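Local coordinates for protein-S-isoprenylcysteine O-methyltransferase (PDB 5V7P) that methylates the C-terminal isoprenylated cysteine of proteins at the endoplasmic reticulum membrane, taking the methyl group from S-adenosyl-L-methionine, at residues Ser9-Thr14 against Phe55-Phe60; Val22-Asn27 against Val74-Leu79; Tyr104-Ala109 against Thr175-Ala180. All coordinates share one frame; numbering follows the deposited sequence.

Contact 1: Ser9-Thr14 against Phe55-Phe60. With MPG ([(Z)-octadec-9-enyl] (2R)-2,3-bis(oxidanyl)propanoate), chain T.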
loop_
_atom_site.group_PDB
_atom_site.type_symbol
_atom_site.label_atom_id
_atom_site.label_comp_id
_atom_site.label_asym_id
_atom_site.label_seq_id
_atom_site.Cartn_x
_atom_site.Cartn_y
_atom_site.Cartn_z
ATOM N N SER A 9 -0.689 -19.136 -1.741
ATOM C CA SER A 9 -1.606 -18.112 -2.224
ATOM C C SER A 9 -2.173 -18.479 -3.591
ATOM O O SER A 9 -3.349 -18.219 -3.871
ATOM C CB SER A 9 -0.897 -16.761 -2.282
ATOM O OG SER A 9 0.109 -16.754 -3.282
ATOM N N LEU A 10 -1.357 -19.090 -4.451
ATOM C CA LEU A 10 -1.822 -19.423 -5.795
ATOM C C LEU A 10 -2.831 -20.564 -5.763
ATOM O O LEU A 10 -3.846 -20.521 -6.468
ATOM C CB LEU A 10 -0.623 -19.765 -6.686
ATOM C CG LEU A 10 -0.783 -19.766 -8.213
ATOM C CD1 LEU A 10 -1.493 -21.019 -8.709
ATOM C CD2 LEU A 10 -1.500 -18.512 -8.710
ATOM N N GLN A 11 -2.578 -21.586 -4.945
ATOM C CA GLN A 11 -3.533 -22.681 -4.822
ATOM C C GLN A 11 -4.863 -22.192 -4.262
ATOM O O GLN A 11 -5.932 -22.556 -4.765
ATOM C CB GLN A 11 -2.955 -23.781 -3.933
ATOM C CG GLN A 11 -1.753 -24.494 -4.526
ATOM C CD GLN A 11 -1.073 -25.413 -3.529
ATOM O OE1 GLN A 11 -0.891 -25.059 -2.363
ATOM N NE2 GLN A 11 -0.699 -26.603 -3.982
ATOM N N SER A 12 -4.817 -21.359 -3.220
ATOM C CA SER A 12 -6.046 -20.892 -2.586
ATOM C C SER A 12 -6.797 -19.914 -3.481
ATOM O O SER A 12 -8.031 -19.945 -3.542
ATOM C CB SER A 12 -5.720 -20.244 -1.240
ATOM O OG SER A 12 -4.936 -21.108 -0.441
ATOM N N PHE A 13 -6.072 -19.042 -4.185
ATOM C CA PHE A 13 -6.720 -18.038 -5.022
ATOM C C PHE A 13 -7.458 -18.684 -6.188
ATOM O O PHE A 13 -8.632 -18.387 -6.433
ATOM C CB PHE A 13 -5.680 -17.039 -5.526
ATOM C CG PHE A 13 -6.228 -16.021 -6.486
ATOM C CD1 PHE A 13 -6.972 -14.946 -6.028
ATOM C CD2 PHE A 13 -5.984 -16.132 -7.845
ATOM C CE1 PHE A 13 -7.469 -14.006 -6.908
ATOM C CE2 PHE A 13 -6.480 -15.194 -8.730
ATOM C CZ PHE A 13 -7.223 -14.131 -8.262
ATOM N N THR A 14 -6.781 -19.573 -6.919
ATOM C CA THR A 14 -7.412 -20.224 -8.063
ATOM C C THR A 14 -8.452 -21.240 -7.610
ATOM O O THR A 14 -9.537 -21.332 -8.199
ATOM C CB THR A 14 -6.353 -20.897 -8.940
ATOM O OG1 THR A 14 -5.653 -21.888 -8.178
ATOM C CG2 THR A 14 -5.360 -19.871 -9.466
ATOM N N PHE A 55 -8.286 -26.086 8.512
ATOM C CA PHE A 55 -7.949 -27.457 8.874
ATOM C C PHE A 55 -6.658 -27.913 8.204
ATOM O O PHE A 55 -5.874 -28.653 8.807
ATOM C CB PHE A 55 -9.103 -28.389 8.500
ATOM C CG PHE A 55 -8.835 -29.832 8.800
ATOM C CD1 PHE A 55 -8.930 -30.312 10.096
ATOM C CD2 PHE A 55 -8.496 -30.714 7.787
ATOM C CE1 PHE A 55 -8.686 -31.641 10.376
ATOM C CE2 PHE A 55 -8.251 -32.045 8.060
ATOM C CZ PHE A 55 -8.347 -32.510 9.357
ATOM N N PHE A 56 -6.418 -27.481 6.967
ATOM C CA PHE A 56 -5.268 -27.939 6.198
ATOM C C PHE A 56 -4.040 -27.051 6.338
ATOM O O PHE A 56 -2.975 -27.414 5.827
ATOM C CB PHE A 56 -5.638 -28.038 4.711
ATOM C CG PHE A 56 -6.484 -29.231 4.361
ATOM C CD1 PHE A 56 -6.405 -30.404 5.094
ATOM C CD2 PHE A 56 -7.354 -29.179 3.284
ATOM C CE1 PHE A 56 -7.177 -31.494 4.764
ATOM C CE2 PHE A 56 -8.129 -30.270 2.953
ATOM C CZ PHE A 56 -8.038 -31.427 3.697
ATOM N N TYR A 57 -4.152 -25.910 7.005
ATOM C CA TYR A 57 -3.044 -24.979 7.119
ATOM C C TYR A 57 -2.826 -24.606 8.575
ATOM O O TYR A 57 -3.767 -24.575 9.374
ATOM C CB TYR A 57 -3.291 -23.708 6.296
ATOM C CG TYR A 57 -3.216 -23.929 4.806
ATOM C CD1 TYR A 57 -2.041 -24.359 4.213
ATOM C CD2 TYR A 57 -4.317 -23.697 3.989
ATOM C CE1 TYR A 57 -1.960 -24.560 2.859
ATOM C CE2 TYR A 57 -4.243 -23.896 2.626
ATOM C CZ TYR A 57 -3.059 -24.326 2.065
ATOM O OH TYR A 57 -2.968 -24.527 0.709
ATOM N N ASN A 58 -1.569 -24.333 8.912
ATOM C CA ASN A 58 -1.243 -23.796 10.220
ATOM C C ASN A 58 -1.532 -22.296 10.233
ATOM O O ASN A 58 -2.033 -21.724 9.261
ATOM C CB ASN A 58 0.211 -24.107 10.576
ATOM C CG ASN A 58 1.206 -23.394 9.680
ATOM O OD1 ASN A 58 0.858 -22.900 8.609
ATOM N ND2 ASN A 58 2.461 -23.351 10.114
ATOM N N GLU A 59 -1.217 -21.647 11.354
ATOM C CA GLU A 59 -1.568 -20.239 11.518
ATOM C C GLU A 59 -0.942 -19.380 10.425
ATOM O O GLU A 59 -1.628 -18.578 9.780
ATOM C CB GLU A 59 -1.138 -19.753 12.903
ATOM C CG GLU A 59 -1.963 -20.332 14.042
ATOM C CD GLU A 59 -3.394 -19.828 14.044
ATOM O OE1 GLU A 59 -3.637 -18.718 13.524
ATOM O OE2 GLU A 59 -4.278 -20.543 14.563
ATOM N N PHE A 60 0.363 -19.537 10.197
ATOM C CA PHE A 60 1.049 -18.700 9.216
ATOM C C PHE A 60 0.467 -18.895 7.821
ATOM O O PHE A 60 0.140 -17.922 7.131
ATOM C CB PHE A 60 2.547 -19.008 9.217
ATOM C CG PHE A 60 3.279 -18.453 8.027
ATOM C CD1 PHE A 60 3.671 -17.124 7.994
ATOM C CD2 PHE A 60 3.573 -19.260 6.939
ATOM C CE1 PHE A 60 4.342 -16.611 6.898
ATOM C CE2 PHE A 60 4.243 -18.751 5.841
ATOM C CZ PHE A 60 4.629 -17.425 5.821
HETATM C C2 MPG T . 1.213 -27.443 -1.040
HETATM C C3 MPG T . 0.865 -27.978 0.350
HETATM C C4 MPG T . -0.351 -28.901 0.309
HETATM C C5 MPG T . -1.583 -28.121 -0.146
HETATM C C6 MPG T . -2.773 -28.393 0.772
HETATM C C7 MPG T . -4.061 -28.356 -0.051
HETATM C C8 MPG T . -5.211 -27.733 0.745
HETATM C C9 MPG T . -6.020 -26.768 -0.119
HETATM C C10 MPG T . -5.429 -25.757 -0.721
HETATM C C11 MPG T . -6.228 -24.784 -1.582
HETATM C C12 MPG T . -6.856 -25.510 -2.770
HETATM C C13 MPG T . -8.347 -25.183 -2.827
HETATM O O1 MPG T . 3.195 -26.399 -1.882
HETATM C C1 MPG T . 2.217 -26.303 -0.887
HETATM C CXD MPG T . 5.606 -27.115 -1.626
HETATM O O2 MPG T . 6.605 -26.888 -0.671
HETATM C C21 MPG T . 6.201 -26.971 -3.023
HETATM O O3 MPG T . 5.288 -27.449 -3.973
HETATM O O4 MPG T . 4.708 -25.055 -0.917
HETATM C CX3 MPG T . 4.487 -26.096 -1.440
#
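Ser12 and Tyr57 make the closest backbone approach here, their CA atoms 11.0 Å apart, with Ser12 inside a helix and Tyr57 the first residue past the end of helix 35-56, in the short turn before helix 59-84. That gap is spanned by the tyrosine. Its CG lies anti to the carbonyl carbon (chi1 -71°), and the ring reaches out so that the phenol oxygen OH arrives at helix 4-29. There Tyr57 OH sits 3.7 Å from Gln11 OE1 and 4.1 Å from Ser12 OG, both too long for hydrogen bonds. Ser12 OG is instead bonded to the backbone O of Ile8, one turn back in its own helix.

The octadecenyl chain of a bound glycerate ester lies in the same place. Its C10 comes within 3.1 Å of Tyr57 OH, its C8 lies 3.6 Å from Phe56 CD2, and its C2 is 3.4 Å from Gln11 OE1. Gln11 runs extended beyond CG (chi2 171°), which carries the amide out to the lipid's early chain carbons. With Gln11 cut back to an alanine, Tyr57 OH would probably lose the amide oxygen facing it across the contact, and the start of the lipid chain its flanking group. Lys7 also hydrogen-bonds this lipid. The arrangement is that of a lipid-filled groove between transmembrane helices, at the probably cytoplasmic turn between helices 35-56 and 59-84.

Contact 2: Val22-Asn27 against Val74-Leu79. With MPG ([(Z)-octadec-9-enyl] (2R)-2,3-bis(oxidanyl)propanoate), chain Z; UND (undecane), chain E.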
loop_
_atom_site.group_PDB
_atom_site.type_symbol
_atom_site.label_atom_id
_atom_site.label_comp_id
_atom_site.label_asym_id
_atom_site.label_seq_id
_atom_site.Cartn_x
_atom_site.Cartn_y
_atom_site.Cartn_z
ATOM N N VAL A 22 -18.005 -22.199 -10.199
ATOM C CA VAL A 22 -19.010 -23.246 -10.351
ATOM C C VAL A 22 -20.328 -22.812 -9.722
ATOM O O VAL A 22 -21.405 -23.031 -10.290
ATOM C CB VAL A 22 -18.497 -24.566 -9.744
ATOM C CG1 VAL A 22 -19.585 -25.636 -9.749
ATOM C CG2 VAL A 22 -17.273 -25.057 -10.507
ATOM N N ILE A 23 -20.266 -22.190 -8.543
ATOM C CA ILE A 23 -21.484 -21.767 -7.854
ATOM C C ILE A 23 -22.250 -20.759 -8.703
ATOM O O ILE A 23 -23.466 -20.876 -8.895
ATOM C CB ILE A 23 -21.144 -21.192 -6.466
ATOM C CG1 ILE A 23 -20.502 -22.273 -5.591
ATOM C CG2 ILE A 23 -22.398 -20.634 -5.788
ATOM C CD1 ILE A 23 -19.923 -21.755 -4.293
ATOM N N CYS A 24 -21.548 -19.749 -9.222
ATOM C CA CYS A 24 -22.215 -18.722 -10.015
ATOM C C CYS A 24 -22.735 -19.288 -11.331
ATOM O O CYS A 24 -23.824 -18.916 -11.781
ATOM C CB CYS A 24 -21.261 -17.554 -10.266
ATOM S SG CYS A 24 -20.798 -16.656 -8.764
ATOM N N MET A 25 -21.974 -20.185 -11.964
ATOM C CA MET A 25 -22.469 -20.851 -13.165
ATOM C C MET A 25 -23.767 -21.593 -12.875
ATOM O O MET A 25 -24.724 -21.518 -13.655
ATOM C CB MET A 25 -21.416 -21.818 -13.708
ATOM C CG MET A 25 -20.230 -21.145 -14.389
ATOM S SD MET A 25 -20.661 -20.292 -15.921
ATOM C CE MET A 25 -21.189 -21.654 -16.954
ATOM N N PHE A 26 -23.818 -22.314 -11.753
ATOM C CA PHE A 26 -25.034 -23.030 -11.382
ATOM C C PHE A 26 -26.186 -22.064 -11.141
ATOM O O PHE A 26 -27.308 -22.286 -11.609
ATOM C CB PHE A 26 -24.786 -23.879 -10.130
ATOM C CG PHE A 26 -24.237 -25.254 -10.411
ATOM C CD1 PHE A 26 -24.748 -26.034 -11.435
ATOM C CD2 PHE A 26 -23.216 -25.774 -9.630
ATOM C CE1 PHE A 26 -24.246 -27.297 -11.681
ATOM C CE2 PHE A 26 -22.710 -27.037 -9.872
ATOM C CZ PHE A 26 -23.227 -27.799 -10.899
ATOM N N ASN A 27 -25.928 -20.981 -10.405
ATOM C CA ASN A 27 -26.990 -20.035 -10.085
ATOM C C ASN A 27 -27.508 -19.321 -11.325
ATOM O O ASN A 27 -28.675 -18.913 -11.360
ATOM C CB ASN A 27 -26.490 -19.017 -9.062
ATOM C CG ASN A 27 -26.313 -19.616 -7.685
ATOM O OD1 ASN A 27 -26.438 -20.828 -7.500
ATOM N ND2 ASN A 27 -26.016 -18.769 -6.706
ATOM N N VAL A 74 -13.831 -12.377 -4.452
ATOM C CA VAL A 74 -14.186 -11.060 -4.971
ATOM C C VAL A 74 -14.030 -11.022 -6.486
ATOM O O VAL A 74 -14.844 -10.416 -7.193
ATOM C CB VAL A 74 -13.334 -9.978 -4.284
ATOM C CG1 VAL A 74 -13.610 -8.604 -4.878
ATOM C CG2 VAL A 74 -13.605 -9.974 -2.783
ATOM N N LEU A 75 -12.986 -11.664 -7.008
ATOM C CA LEU A 75 -12.768 -11.686 -8.450
ATOM C C LEU A 75 -13.973 -12.277 -9.178
ATOM O O LEU A 75 -14.547 -11.646 -10.074
ATOM C CB LEU A 75 -11.499 -12.476 -8.771
ATOM C CG LEU A 75 -11.231 -12.769 -10.250
ATOM C CD1 LEU A 75 -11.180 -11.483 -11.066
ATOM C CD2 LEU A 75 -9.939 -13.549 -10.406
ATOM N N VAL A 76 -14.369 -13.495 -8.804
ATOM C CA VAL A 76 -15.460 -14.171 -9.503
ATOM C C VAL A 76 -16.768 -13.411 -9.318
ATOM O O VAL A 76 -17.531 -13.219 -10.272
ATOM C CB VAL A 76 -15.574 -15.629 -9.020
ATOM C CG1 VAL A 76 -16.876 -16.276 -9.503
ATOM C CG2 VAL A 76 -14.374 -16.432 -9.507
ATOM N N LEU A 77 -17.055 -12.977 -8.090
ATOM C CA LEU A 77 -18.278 -12.219 -7.851
ATOM C C LEU A 77 -18.295 -10.935 -8.669
ATOM O O LEU A 77 -19.351 -10.516 -9.158
ATOM C CB LEU A 77 -18.425 -11.911 -6.360
ATOM C CG LEU A 77 -19.452 -12.758 -5.606
ATOM C CD1 LEU A 77 -19.210 -14.251 -5.811
ATOM C CD2 LEU A 77 -19.426 -12.409 -4.125
ATOM N N GLY A 78 -17.135 -10.299 -8.835
ATOM C CA GLY A 78 -17.076 -9.106 -9.663
ATOM C C GLY A 78 -17.456 -9.390 -11.104
ATOM O O GLY A 78 -18.290 -8.695 -11.690
ATOM N N LEU A 79 -16.848 -10.421 -11.693
ATOM C CA LEU A 79 -17.193 -10.805 -13.058
ATOM C C LEU A 79 -18.637 -11.280 -13.142
ATOM O O LEU A 79 -19.326 -11.033 -14.138
ATOM C CB LEU A 79 -16.240 -11.893 -13.548
ATOM C CG LEU A 79 -14.773 -11.483 -13.695
ATOM C CD1 LEU A 79 -13.894 -12.704 -13.920
ATOM C CD2 LEU A 79 -14.606 -10.490 -14.838
HETATM C C2 MPG Z . -21.751 -26.559 -5.557
HETATM C C3 MPG Z . -20.496 -25.793 -5.970
HETATM C C4 MPG Z . -19.354 -26.139 -5.018
HETATM C C5 MPG Z . -18.810 -27.522 -5.374
HETATM C C6 MPG Z . -17.363 -27.641 -4.905
HETATM C C7 MPG Z . -16.507 -28.181 -6.049
HETATM C C8 MPG Z . -16.367 -27.112 -7.131
HETATM C C9 MPG Z . -15.574 -27.682 -8.305
HETATM C C10 MPG Z . -14.260 -27.759 -8.248
HETATM C C11 MPG Z . -13.514 -27.277 -7.006
HETATM O O1 MPG Z . -23.764 -25.616 -6.422
HETATM C C1 MPG Z . -22.893 -25.571 -5.330
HETATM C CXD MPG Z . -25.773 -25.121 -4.962
HETATM O O2 MPG Z . -27.017 -25.706 -4.701
HETATM C C21 MPG Z . -25.979 -23.669 -5.387
HETATM O O3 MPG Z . -25.049 -23.322 -6.375
HETATM O O4 MPG Z . -25.679 -26.755 -6.655
HETATM C CX3 MPG Z . -25.088 -25.903 -6.079
HETATM C C1 UND E . -16.498 -15.789 -14.319
HETATM C C2 UND E . -17.814 -15.853 -13.544
HETATM C C3 UND E . -18.876 -16.539 -14.399
HETATM C C4 UND E . -20.231 -16.449 -13.701
HETATM C C5 UND E . -21.326 -16.935 -14.649
HETATM C C6 UND E . -21.760 -15.795 -15.567
HETATM C C7 UND E . -22.573 -16.358 -16.732
HETATM C C8 UND E . -23.373 -15.233 -17.384
HETATM C C9 UND E . -23.129 -15.226 -18.893
HETATM C C10 UND E . -24.076 -14.222 -19.549
HETATM C C11 UND E . -23.524 -13.804 -20.909
#
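Cys24 SG is set anti to its own carbonyl carbon (chi1 -66°), which turns the sulfur to helix 59-84, where Val76, with CG1 anti to the backbone N at chi1 168°, presents that methyl to the sulfur. Cys24 SG lies 4.0 Å from Val76 CG1 and 4.1 Å from Leu77 CD1, so a single sulfur bears on two apolar branches from successive residues. Leu77 CD1 reaches the sulfur although Leu77 CB does not point straight at the other helix. All three residues are buried, and the backbones come together at Cys24 and Leu77, CA to CA 7.9 Å.

Hydrocarbon continues the apolar surface beside the sulfur. Undecane C4 is 3.8 Å from Cys24 CB, and its C5 is 3.7 Å from Met25 SD; Leu79 CB meets the alkane's first carbon. Other side chains of 22-27 serve a lipid instead: Ile23 CG1 packs 3.5 Å from its C3, and the glycerate hydroxyl O3 donates a hydrogen bond of 3.1 Å to Asn27 OD1. The ND2 of that same amide is bonded to Asn38, so both ends of the Asn27 side chain have partners. The contact joins transmembrane helices 4-29 and 59-84 of the membrane-embedded bundle, with bound alkyl chains filling in alongside.

Contact 3: Tyr104-Ala109 against Thr175-Ala180. With MPG ([(Z)-octadec-9-enyl] (2R)-2,3-bis(oxidanyl)propanoate), chain B.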
loop_
_atom_site.group_PDB
_atom_site.type_symbol
_atom_site.label_atom_id
_atom_site.label_comp_id
_atom_site.label_asym_id
_atom_site.label_seq_id
_atom_site.Cartn_x
_atom_site.Cartn_y
_atom_site.Cartn_z
ATOM N N TYR A 104 -4.031 -9.253 -4.998
ATOM C CA TYR A 104 -3.437 -10.584 -5.062
ATOM C C TYR A 104 -2.152 -10.576 -5.879
ATOM O O TYR A 104 -1.111 -11.063 -5.423
ATOM C CB TYR A 104 -4.413 -11.600 -5.650
ATOM C CG TYR A 104 -3.714 -12.916 -5.886
ATOM C CD1 TYR A 104 -3.286 -13.688 -4.815
ATOM C CD2 TYR A 104 -3.434 -13.361 -7.169
ATOM C CE1 TYR A 104 -2.624 -14.875 -5.014
ATOM C CE2 TYR A 104 -2.773 -14.553 -7.377
ATOM C CZ TYR A 104 -2.370 -15.304 -6.294
ATOM O OH TYR A 104 -1.707 -16.487 -6.485
ATOM N N SER A 105 -2.212 -10.049 -7.106
ATOM C CA SER A 105 -1.018 -9.991 -7.939
ATOM C C SER A 105 0.108 -9.239 -7.243
ATOM O O SER A 105 1.287 -9.511 -7.495
ATOM C CB SER A 105 -1.348 -9.335 -9.280
ATOM O OG SER A 105 -1.850 -8.023 -9.093
ATOM N N GLU A 106 -0.237 -8.295 -6.364
ATOM C CA GLU A 106 0.779 -7.613 -5.569
ATOM C C GLU A 106 1.493 -8.592 -4.644
ATOM O O GLU A 106 2.721 -8.538 -4.495
ATOM C CB GLU A 106 0.134 -6.488 -4.762
ATOM C CG GLU A 106 1.120 -5.513 -4.156
ATOM C CD GLU A 106 1.663 -4.522 -5.164
ATOM O OE1 GLU A 106 2.663 -3.843 -4.847
ATOM O OE2 GLU A 106 1.089 -4.409 -6.269
ATOM N N PHE A 107 0.739 -9.493 -4.010
ATOM C CA PHE A 107 1.349 -10.529 -3.184
ATOM C C PHE A 107 2.194 -11.473 -4.026
ATOM O O PHE A 107 3.319 -11.819 -3.647
ATOM C CB PHE A 107 0.261 -11.309 -2.442
ATOM C CG PHE A 107 0.790 -12.409 -1.563
ATOM C CD1 PHE A 107 1.085 -13.657 -2.089
ATOM C CD2 PHE A 107 0.982 -12.198 -0.209
ATOM C CE1 PHE A 107 1.571 -14.669 -1.281
ATOM C CE2 PHE A 107 1.464 -13.208 0.602
ATOM C CZ PHE A 107 1.758 -14.444 0.063
ATOM N N LEU A 108 1.667 -11.904 -5.173
ATOM C CA LEU A 108 2.391 -12.859 -6.002
ATOM C C LEU A 108 3.692 -12.260 -6.520
ATOM O O LEU A 108 4.721 -12.943 -6.571
ATOM C CB LEU A 108 1.504 -13.314 -7.160
ATOM C CG LEU A 108 1.955 -14.532 -7.970
ATOM C CD1 LEU A 108 2.135 -15.754 -7.085
ATOM C CD2 LEU A 108 0.942 -14.825 -9.070
ATOM N N ALA A 109 3.667 -10.981 -6.900
ATOM C CA ALA A 109 4.884 -10.325 -7.371
ATOM C C ALA A 109 5.973 -10.366 -6.305
ATOM O O ALA A 109 7.127 -10.703 -6.594
ATOM C CB ALA A 109 4.575 -8.884 -7.780
ATOM N N THR A 175 5.607 -4.823 -13.938
ATOM C CA THR A 175 6.873 -4.837 -14.662
ATOM C C THR A 175 7.971 -4.172 -13.846
ATOM O O THR A 175 9.095 -4.682 -13.772
ATOM C CB THR A 175 6.718 -4.144 -16.015
ATOM O OG1 THR A 175 6.190 -2.827 -15.828
ATOM C CG2 THR A 175 5.799 -4.945 -16.920
ATOM N N ALA A 176 7.664 -3.034 -13.221
ATOM C CA ALA A 176 8.652 -2.361 -12.384
ATOM C C ALA A 176 9.133 -3.270 -11.260
ATOM O O ALA A 176 10.335 -3.348 -10.987
ATOM C CB ALA A 176 8.061 -1.070 -11.815
ATOM N N ILE A 177 8.207 -3.972 -10.598
ATOM C CA ILE A 177 8.591 -4.863 -9.506
ATOM C C ILE A 177 9.511 -5.963 -10.020
ATOM O O ILE A 177 10.510 -6.309 -9.378
ATOM C CB ILE A 177 7.339 -5.446 -8.822
ATOM C CG1 ILE A 177 6.488 -4.318 -8.231
ATOM C CG2 ILE A 177 7.734 -6.435 -7.726
ATOM C CD1 ILE A 177 5.142 -4.765 -7.688
ATOM N N LEU A 178 9.189 -6.530 -11.185
ATOM C CA LEU A 178 10.046 -7.554 -11.775
ATOM C C LEU A 178 11.396 -6.977 -12.180
ATOM O O LEU A 178 12.435 -7.617 -11.983
ATOM C CB LEU A 178 9.351 -8.183 -12.981
ATOM C CG LEU A 178 8.284 -9.235 -12.673
ATOM C CD1 LEU A 178 7.054 -9.047 -13.552
ATOM C CD2 LEU A 178 8.861 -10.629 -12.861
ATOM N N THR A 179 11.402 -5.766 -12.744
ATOM C CA THR A 179 12.652 -5.159 -13.187
ATOM C C THR A 179 13.544 -4.806 -12.005
ATOM O O THR A 179 14.770 -4.950 -12.078
ATOM C CB THR A 179 12.359 -3.916 -14.026
ATOM O OG1 THR A 179 11.471 -4.260 -15.097
ATOM C CG2 THR A 179 13.641 -3.339 -14.611
ATOM N N ALA A 180 12.950 -4.338 -10.906
ATOM C CA ALA A 180 13.720 -3.983 -9.723
ATOM C C ALA A 180 14.212 -5.201 -8.955
ATOM O O ALA A 180 15.177 -5.086 -8.193
ATOM C CB ALA A 180 12.880 -3.104 -8.797
HETATM C C2 MPG B . 11.018 -7.589 -16.551
HETATM C C3 MPG B . 10.373 -7.764 -17.927
HETATM C C4 MPG B . 8.853 -7.682 -17.812
HETATM C C5 MPG B . 8.274 -7.284 -19.167
HETATM C C6 MPG B . 6.808 -7.708 -19.254
HETATM C C7 MPG B . 6.158 -7.035 -20.462
HETATM C C8 MPG B . 4.644 -6.982 -20.275
HETATM C C9 MPG B . 3.967 -7.177 -21.632
HETATM C C10 MPG B . 2.727 -7.614 -21.735
HETATM C C11 MPG B . 1.889 -7.953 -20.500
HETATM C C12 MPG B . 0.406 -7.973 -20.869
HETATM C C13 MPG B . -0.285 -9.138 -20.164
HETATM C C14 MPG B . -1.799 -8.961 -20.260
HETATM O O1 MPG B . 13.130 -8.162 -15.596
HETATM C C1 MPG B . 12.030 -8.699 -16.277
HETATM C CXD MPG B . 15.397 -8.951 -14.782
HETATM O O2 MPG B . 15.830 -9.282 -13.492
HETATM C C21 MPG B . 15.788 -7.511 -15.103
HETATM O O3 MPG B . 17.082 -7.256 -14.630
HETATM O O4 MPG B . 13.335 -9.968 -14.275
HETATM C CX3 MPG B . 13.877 -9.085 -14.853
#
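Ala109 and Ile177 bring the two helical segments closest, with their CA atoms 6.9 Å apart, a short distance that the single methyl of the alanine permits. Ile177 carries the contact from its side. Its CG1 stands anti to the carbonyl carbon (chi1 -61°) and its chain is extended, which sends CD1 across to helix 90-113 while CG2 stays nearer its own backbone. Ile177 CG2 packs on Ala109 CB at 4.0 Å; CD1 touches the same methyl and also lies 3.9 Å from Glu106 OE1.

The glutamate starts out facing away from helix 156-180 and folds back through a bend at chi2 (78°), so that its chain crosses that of Ile177 at about a right angle. The touch on the methyl is only van der Waals; the polar work of this buried carboxylate is done elsewhere. OE2 forms salt bridges with Lys174 and Arg173, and OE1 takes a hydrogen bond with His186, a set of partners that would be expected to hold the group fixed.

Away from helix 90-113, Thr175 CG2 and Thr179 OG1 pack against the chain of a bound lipid. Thr179 OG1 also bonds back to Thr175 O, at 2.8 Å and from above the carbonyl plane, and Thr179 N shares that acceptor.

The Ile177 side chain is about 5 Å from that of Ser211 and about 6 Å from that of Tyr204, both of which bind S-adenosyl-L-methionine, and about 7 Å from the bound S-adenosyl-L-homocysteine. Helix 156-180 is flanked by helix 90-113 at Ile177 and by the short helix 203-206, whose Val203 and Tyr204 touch Thr175, Ala176, Thr179 and Ala180. Helix 90-113 in turn leans on helices 4-29 and 59-84 through Tyr104 and Phe107.

Overall arrangement
From the N terminus, helix 4-29 supplies the first segments of contacts 1 and 2. Contact 1 closes over helix 35-56, at the turn into helix 59-84; contact 2 closes farther along helix 59-84. Their segments alternate, so the two loops cross: contact 1 ties helix 4-29 to the turn before helix 59-84, contact 2 to that helix itself, their centres 20 Å apart. They also meet directly, through Phe13 CZ and Leu75 CD2 at 3.5 Å. Contact 3 follows in series, closing 65 intervening residues between helix 90-113 and helix 156-180. It joins contact 1 where the Phe13 and Tyr104 rings stack, linking the N-terminal helices to the cofactor-binding side; contacts 2 and 3 do not touch.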